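PDB 4TVM: citrate synthase from Mycobacterium tuberculosis, which catalyses the condensation of oxaloacetate with acetyl-CoA and the hydrolysis that releases citrate and CoA, a step of the Krebs cycle. Local coordinates for residues 143-148 with 250-255; 186-191 with 206-211. All coordinates share one frame; numbering follows the deposited sequence.

Interaction 1 (143-148 with 250-255); sequences ALSAYY and NLFTSI
Phe-252 and Leu-144 both hold CG anti to their own carbonyl carbon, beside the backbone N (chi1 -61° in Phe-252), and the two side chains meet at about a right angle between antiparallel helical segments, 251-255 and the irregular end of helix 133-147, whose short axes approach to 9.5 Å. Leu-144 covers one face of the phenyl ring: its CB lies 4.1 Å from the Phe-252 ring centroid in a CH-pi contact, while CD1 sits over one face, displaced toward the rim. The ring edge is lined differently. Ser-145 OG lies in the ring plane, 3.6 Å from Phe-252 CD2, and Tyr-148 CB comes to 4.0 Å from Phe-252 CE2. Asn-250 ND2 donates to Ser-145 OG (3.3 Å, 154° at the hydrogen), the oxygen lying 19° out of the Asn-250 amide plane. The other end of that amide acts as the helix N-cap: Asn-250 OD1 accepts from Thr-253 N at 2.9 Å, with the donor above the carbonyl plane. One buried asparagine thus ties the first turn of helix 251-262 to the end of helix 133-147. Leu-167 of helix 159-182 also packs on Phe-252, and Trp-263 of the second subunit touches Ser-145 and Thr-253. An Asn N-cap is here combined with antiparallel helix packing at the dimer interface of the mainly helical citrate synthase fold.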
loop_
_atom_site.group_PDB
_atom_site.type_symbol
_atom_site.label_atom_id
_atom_site.label_comp_id
_atom_site.label_asym_id
_atom_site.label_seq_id
_atom_site.Cartn_x
_atom_site.Cartn_y
_atom_site.Cartn_z
ATOM N N ALA A 143 5.152 -11.187 6.351
ATOM C CA ALA A 143 5.943 -12.023 7.251
ATOM C C ALA A 143 7.365 -12.345 6.733
ATOM O O ALA A 143 8.241 -12.807 7.494
ATOM C CB ALA A 143 5.188 -13.305 7.544
ATOM N N LEU A 144 7.612 -12.129 5.452
ATOM C CA LEU A 144 8.950 -12.382 4.884
ATOM C C LEU A 144 10.041 -11.609 5.578
ATOM O O LEU A 144 11.172 -12.078 5.661
ATOM C CB LEU A 144 8.997 -11.943 3.423
ATOM C CG LEU A 144 8.302 -12.874 2.467
ATOM C CD1 LEU A 144 8.106 -12.167 1.140
ATOM C CD2 LEU A 144 9.138 -14.143 2.290
ATOM N N SER A 145 9.723 -10.389 5.999
ATOM C CA SER A 145 10.681 -9.556 6.668
ATOM C C SER A 145 11.036 -10.172 8.018
ATOM O O SER A 145 12.104 -9.921 8.557
ATOM C CB SER A 145 10.128 -8.153 6.850
ATOM O OG SER A 145 9.939 -7.521 5.593
ATOM N N ALA A 146 10.148 -11.000 8.552
ATOM C CA ALA A 146 10.453 -11.762 9.751
ATOM C C ALA A 146 11.477 -12.884 9.519
ATOM O O ALA A 146 12.129 -13.311 10.463
ATOM C CB ALA A 146 9.166 -12.343 10.356
ATOM N N TYR A 147 11.588 -13.409 8.301
ATOM C CA TYR A 147 12.470 -14.572 8.069
ATOM C C TYR A 147 13.698 -14.259 7.238
ATOM O O TYR A 147 14.647 -15.033 7.192
ATOM C CB TYR A 147 11.700 -15.687 7.387
ATOM C CG TYR A 147 10.644 -16.260 8.239
ATOM C CD1 TYR A 147 9.358 -15.716 8.238
ATOM C CD2 TYR A 147 10.914 -17.325 9.089
ATOM C CE1 TYR A 147 8.354 -16.231 9.060
ATOM C CE2 TYR A 147 9.916 -17.845 9.919
ATOM C CZ TYR A 147 8.648 -17.304 9.889
ATOM O OH TYR A 147 7.669 -17.823 10.677
ATOM N N TYR A 148 13.653 -13.146 6.530
ATOM C CA TYR A 148 14.725 -12.766 5.648
ATOM C C TYR A 148 15.082 -11.333 6.034
ATOM O O TYR A 148 15.091 -10.436 5.205
ATOM C CB TYR A 148 14.277 -12.963 4.176
ATOM C CG TYR A 148 13.861 -14.418 3.919
ATOM C CD1 TYR A 148 14.801 -15.391 3.612
ATOM C CD2 TYR A 148 12.535 -14.827 4.028
ATOM C CE1 TYR A 148 14.442 -16.728 3.392
ATOM C CE2 TYR A 148 12.167 -16.151 3.814
ATOM C CZ TYR A 148 13.129 -17.111 3.511
ATOM O OH TYR A 148 12.766 -18.463 3.335
ATOM N N ASN A 250 11.149 -1.215 2.852
ATOM C CA ASN A 250 11.955 -2.246 2.224
ATOM C C ASN A 250 11.214 -2.863 1.039
ATOM O O ASN A 250 10.061 -2.535 0.753
ATOM C CB ASN A 250 12.455 -3.277 3.238
ATOM C CG ASN A 250 11.426 -4.336 3.577
ATOM O OD1 ASN A 250 10.790 -4.908 2.700
ATOM N ND2 ASN A 250 11.270 -4.616 4.868
ATOM N N LEU A 251 11.906 -3.728 0.320
ATOM C CA LEU A 251 11.367 -4.297 -0.903
ATOM C C LEU A 251 10.116 -5.086 -0.666
ATOM O O LEU A 251 9.149 -4.933 -1.383
ATOM C CB LEU A 251 12.407 -5.197 -1.549
ATOM C CG LEU A 251 12.167 -5.655 -2.975
ATOM C CD1 LEU A 251 11.437 -4.642 -3.834
ATOM C CD2 LEU A 251 13.519 -5.979 -3.588
ATOM N N PHE A 252 10.123 -5.918 0.361
ATOM C CA PHE A 252 8.971 -6.739 0.687
ATOM C C PHE A 252 7.767 -5.914 1.073
ATOM O O PHE A 252 6.631 -6.231 0.709
ATOM C CB PHE A 252 9.310 -7.675 1.849
ATOM C CG PHE A 252 10.432 -8.634 1.554
ATOM C CD1 PHE A 252 10.720 -9.036 0.241
ATOM C CD2 PHE A 252 11.210 -9.152 2.586
ATOM C CE1 PHE A 252 11.758 -9.921 -0.019
ATOM C CE2 PHE A 252 12.263 -10.040 2.321
ATOM C CZ PHE A 252 12.522 -10.429 1.020
ATOM N N THR A 253 8.004 -4.860 1.840
ATOM C CA THR A 253 6.898 -4.080 2.355
ATOM C C THR A 253 6.278 -3.327 1.199
ATOM O O THR A 253 5.052 -3.232 1.093
ATOM C CB THR A 253 7.351 -3.153 3.494
ATOM O OG1 THR A 253 8.131 -3.908 4.441
ATOM C CG2 THR A 253 6.146 -2.527 4.172
ATOM N N SER A 254 7.106 -2.860 0.275
ATOM C CA SER A 254 6.572 -2.215 -0.948
ATOM C C SER A 254 5.765 -3.165 -1.859
ATOM O O SER A 254 4.735 -2.767 -2.405
ATOM C CB SER A 254 7.692 -1.542 -1.727
ATOM O OG SER A 254 8.643 -0.970 -0.839
ATOM N N ILE A 255 6.182 -4.425 -1.985
ATOM C CA ILE A 255 5.412 -5.404 -2.807
ATOM C C ILE A 255 4.086 -5.758 -2.148
ATOM O O ILE A 255 3.017 -5.888 -2.774
ATOM C CB ILE A 255 6.216 -6.685 -2.993
ATOM C CG1 ILE A 255 7.436 -6.413 -3.871
ATOM C CG2 ILE A 255 5.356 -7.816 -3.540
ATOM C CD1 ILE A 255 7.111 -5.817 -5.216
#

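Interaction 2 (186-191 with 206-211); sequences PFLYPD and GFPAEP
Pro-186 and Leu-188 lie on an extended segment without regular secondary structure, facing the loop that begins at Gly-206, the first residue to leave helix 196-205. The CA atoms of Pro-186 and Phe-207, like those of Leu-188 and Gly-206, are 7.1 Å apart. Gly-206 and Phe-207 are themselves extended before the chain bends at Pro-208. Leu-188 points its two methyls at this loop. Leu-188 CD2 rests on the backbone of Gly-206, which has no side chain there, 3.6 Å from Gly-206 C and 3.7 Å from Gly-206 CA. Leu-188 CD1 reaches Pro-208 CG at 4.0 Å. The pyrrolidine ring of Pro-186 crosses that of Pro-208 obliquely, the CG atoms of Pro-186 and Pro-208 being 3.8 Å apart, and forms the more exposed part of the patch. The contact is entirely van der Waals. Polar anchoring comes from helix 159-182, where Tyr-177 OH is hydrogen-bonded to Leu-188 O and Lys-180 NZ to Gly-206 O. Arg-202 of helix 196-205 packs against Leu-188. Leucine and proline packing thus joins the two loops that flank the short helix 196-205, a loop-helix-loop connection at the periphery of this mainly alpha-helical subunit.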
loop_
_atom_site.group_PDB
_atom_site.type_symbol
_atom_site.label_atom_id
_atom_site.label_comp_id
_atom_site.label_asym_id
_atom_site.label_seq_id
_atom_site.Cartn_x
_atom_site.Cartn_y
_atom_site.Cartn_z
ATOM N N PRO A 186 -1.955 -31.449 0.995
ATOM C CA PRO A 186 -0.582 -31.377 1.439
ATOM C C PRO A 186 0.193 -30.397 0.630
ATOM O O PRO A 186 -0.076 -30.217 -0.556
ATOM C CB PRO A 186 -0.022 -32.772 1.146
ATOM C CG PRO A 186 -1.160 -33.636 0.888
ATOM C CD PRO A 186 -2.409 -32.838 0.788
ATOM N N PHE A 187 1.177 -29.775 1.236
ATOM C CA PHE A 187 2.063 -28.961 0.439
ATOM C C PHE A 187 3.068 -29.910 -0.141
ATOM O O PHE A 187 3.474 -30.834 0.525
ATOM C CB PHE A 187 2.804 -27.924 1.255
ATOM C CG PHE A 187 1.925 -26.886 1.910
ATOM C CD1 PHE A 187 0.535 -26.842 1.737
ATOM C CD2 PHE A 187 2.508 -25.914 2.688
ATOM C CE1 PHE A 187 -0.223 -25.843 2.351
ATOM C CE2 PHE A 187 1.756 -24.935 3.292
ATOM C CZ PHE A 187 0.390 -24.894 3.123
ATOM N N LEU A 188 3.480 -29.675 -1.382
ATOM C CA LEU A 188 4.655 -30.359 -1.961
ATOM C C LEU A 188 5.876 -29.458 -1.849
ATOM O O LEU A 188 5.758 -28.318 -1.408
ATOM C CB LEU A 188 4.396 -30.702 -3.441
ATOM C CG LEU A 188 3.812 -32.099 -3.715
ATOM C CD1 LEU A 188 2.703 -32.406 -2.729
ATOM C CD2 LEU A 188 3.297 -32.258 -5.152
ATOM N N TYR A 189 7.045 -29.960 -2.269
ATOM C CA TYR A 189 8.254 -29.142 -2.373
ATOM C C TYR A 189 8.692 -28.919 -3.814
ATOM O O TYR A 189 8.273 -29.646 -4.669
ATOM C CB TYR A 189 9.376 -29.792 -1.608
ATOM C CG TYR A 189 9.200 -29.686 -0.125
ATOM C CD1 TYR A 189 9.634 -28.552 0.572
ATOM C CD2 TYR A 189 8.608 -30.713 0.593
ATOM C CE1 TYR A 189 9.477 -28.456 1.949
ATOM C CE2 TYR A 189 8.458 -30.634 1.949
ATOM C CZ TYR A 189 8.889 -29.506 2.618
ATOM O OH TYR A 189 8.735 -29.461 3.973
ATOM N N PRO A 190 9.504 -27.882 -4.086
ATOM C CA PRO A 190 10.175 -27.715 -5.384
ATOM C C PRO A 190 10.931 -28.939 -5.898
ATOM O O PRO A 190 11.593 -29.611 -5.128
ATOM C CB PRO A 190 11.176 -26.585 -5.114
ATOM C CG PRO A 190 10.507 -25.747 -4.084
ATOM C CD PRO A 190 9.601 -26.644 -3.279
ATOM N N ASP A 191 10.792 -29.213 -7.192
ATOM C CA ASP A 191 11.597 -30.202 -7.916
ATOM C C ASP A 191 12.668 -29.430 -8.696
ATOM O O ASP A 191 12.337 -28.624 -9.552
ATOM C CB ASP A 191 10.677 -30.942 -8.884
ATOM C CG ASP A 191 11.308 -32.191 -9.484
ATOM O OD1 ASP A 191 12.552 -32.343 -9.483
ATOM O OD2 ASP A 191 10.518 -33.036 -9.950
ATOM N N GLY A 206 -0.080 -30.726 -7.815
ATOM C CA GLY A 206 0.471 -32.019 -7.459
ATOM C C GLY A 206 -0.106 -32.579 -6.165
ATOM O O GLY A 206 -0.402 -31.827 -5.225
ATOM N N PHE A 207 -0.289 -33.905 -6.140
ATOM C CA PHE A 207 -0.527 -34.638 -4.912
ATOM C C PHE A 207 0.687 -35.490 -4.629
ATOM O O PHE A 207 1.474 -35.753 -5.520
ATOM C CB PHE A 207 -1.727 -35.537 -5.063
ATOM C CG PHE A 207 -2.957 -34.827 -5.518
ATOM C CD1 PHE A 207 -3.770 -34.165 -4.595
ATOM C CD2 PHE A 207 -3.312 -34.809 -6.866
ATOM C CE1 PHE A 207 -4.914 -33.489 -5.012
ATOM C CE2 PHE A 207 -4.457 -34.135 -7.287
ATOM C CZ PHE A 207 -5.255 -33.473 -6.365
ATOM N N PRO A 208 0.838 -35.963 -3.388
ATOM C CA PRO A 208 1.832 -37.010 -3.141
ATOM C C PRO A 208 1.340 -38.425 -3.566
ATOM O O PRO A 208 2.127 -39.370 -3.586
ATOM C CB PRO A 208 2.044 -36.926 -1.627
ATOM C CG PRO A 208 1.219 -35.739 -1.169
ATOM C CD PRO A 208 0.114 -35.638 -2.162
ATOM N N ALA A 209 0.059 -38.558 -3.914
ATOM C CA ALA A 209 -0.505 -39.819 -4.417
ATOM C C ALA A 209 0.016 -40.296 -5.784
ATOM O O ALA A 209 -0.115 -41.474 -6.118
ATOM C CB ALA A 209 -2.026 -39.724 -4.457
ATOM N N GLU A 210 0.563 -39.382 -6.578
ATOM C CA GLU A 210 1.076 -39.705 -7.901
ATOM C C GLU A 210 2.179 -38.729 -8.292
ATOM O O GLU A 210 2.277 -37.661 -7.726
ATOM C CB GLU A 210 -0.053 -39.661 -8.934
ATOM C CG GLU A 210 -0.827 -38.348 -9.012
ATOM C CD GLU A 210 -2.027 -38.439 -9.946
ATOM O OE1 GLU A 210 -2.108 -37.662 -10.917
ATOM O OE2 GLU A 210 -2.899 -39.301 -9.714
ATOM N N PRO A 211 3.035 -39.107 -9.254
ATOM C CA PRO A 211 4.000 -38.117 -9.740
ATOM C C PRO A 211 3.270 -37.112 -10.615
ATOM O O PRO A 211 2.235 -37.448 -11.189
ATOM C CB PRO A 211 4.989 -38.948 -10.577
ATOM C CG PRO A 211 4.512 -40.374 -10.535
ATOM C CD PRO A 211 3.114 -40.381 -10.000
#

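Interactions 1 and 2 both touch or bond helix 159-182 but lie at different depths: their centres are 27 Å apart and their nearest atoms about 11 Å. Interaction 1 is wholly buried, joins two helices over 100 residues apart in sequence and meets the second subunit. Interaction 2 falls within that sequence interval, is partly exposed, and brings together loops 15 residues apart that no other chain of the assembly touches. Helix 159-182 serves both, packing side chains, among them Leu-167, against Phe-252 and Tyr-148 in interaction 1 and lending polar side chains to the backbone in interaction 2. Their chemistry differs accordingly: an aromatic core with a buried amide-hydroxyl bond against proline and leucine packing. Both lie away from the oxaloacetate pocket.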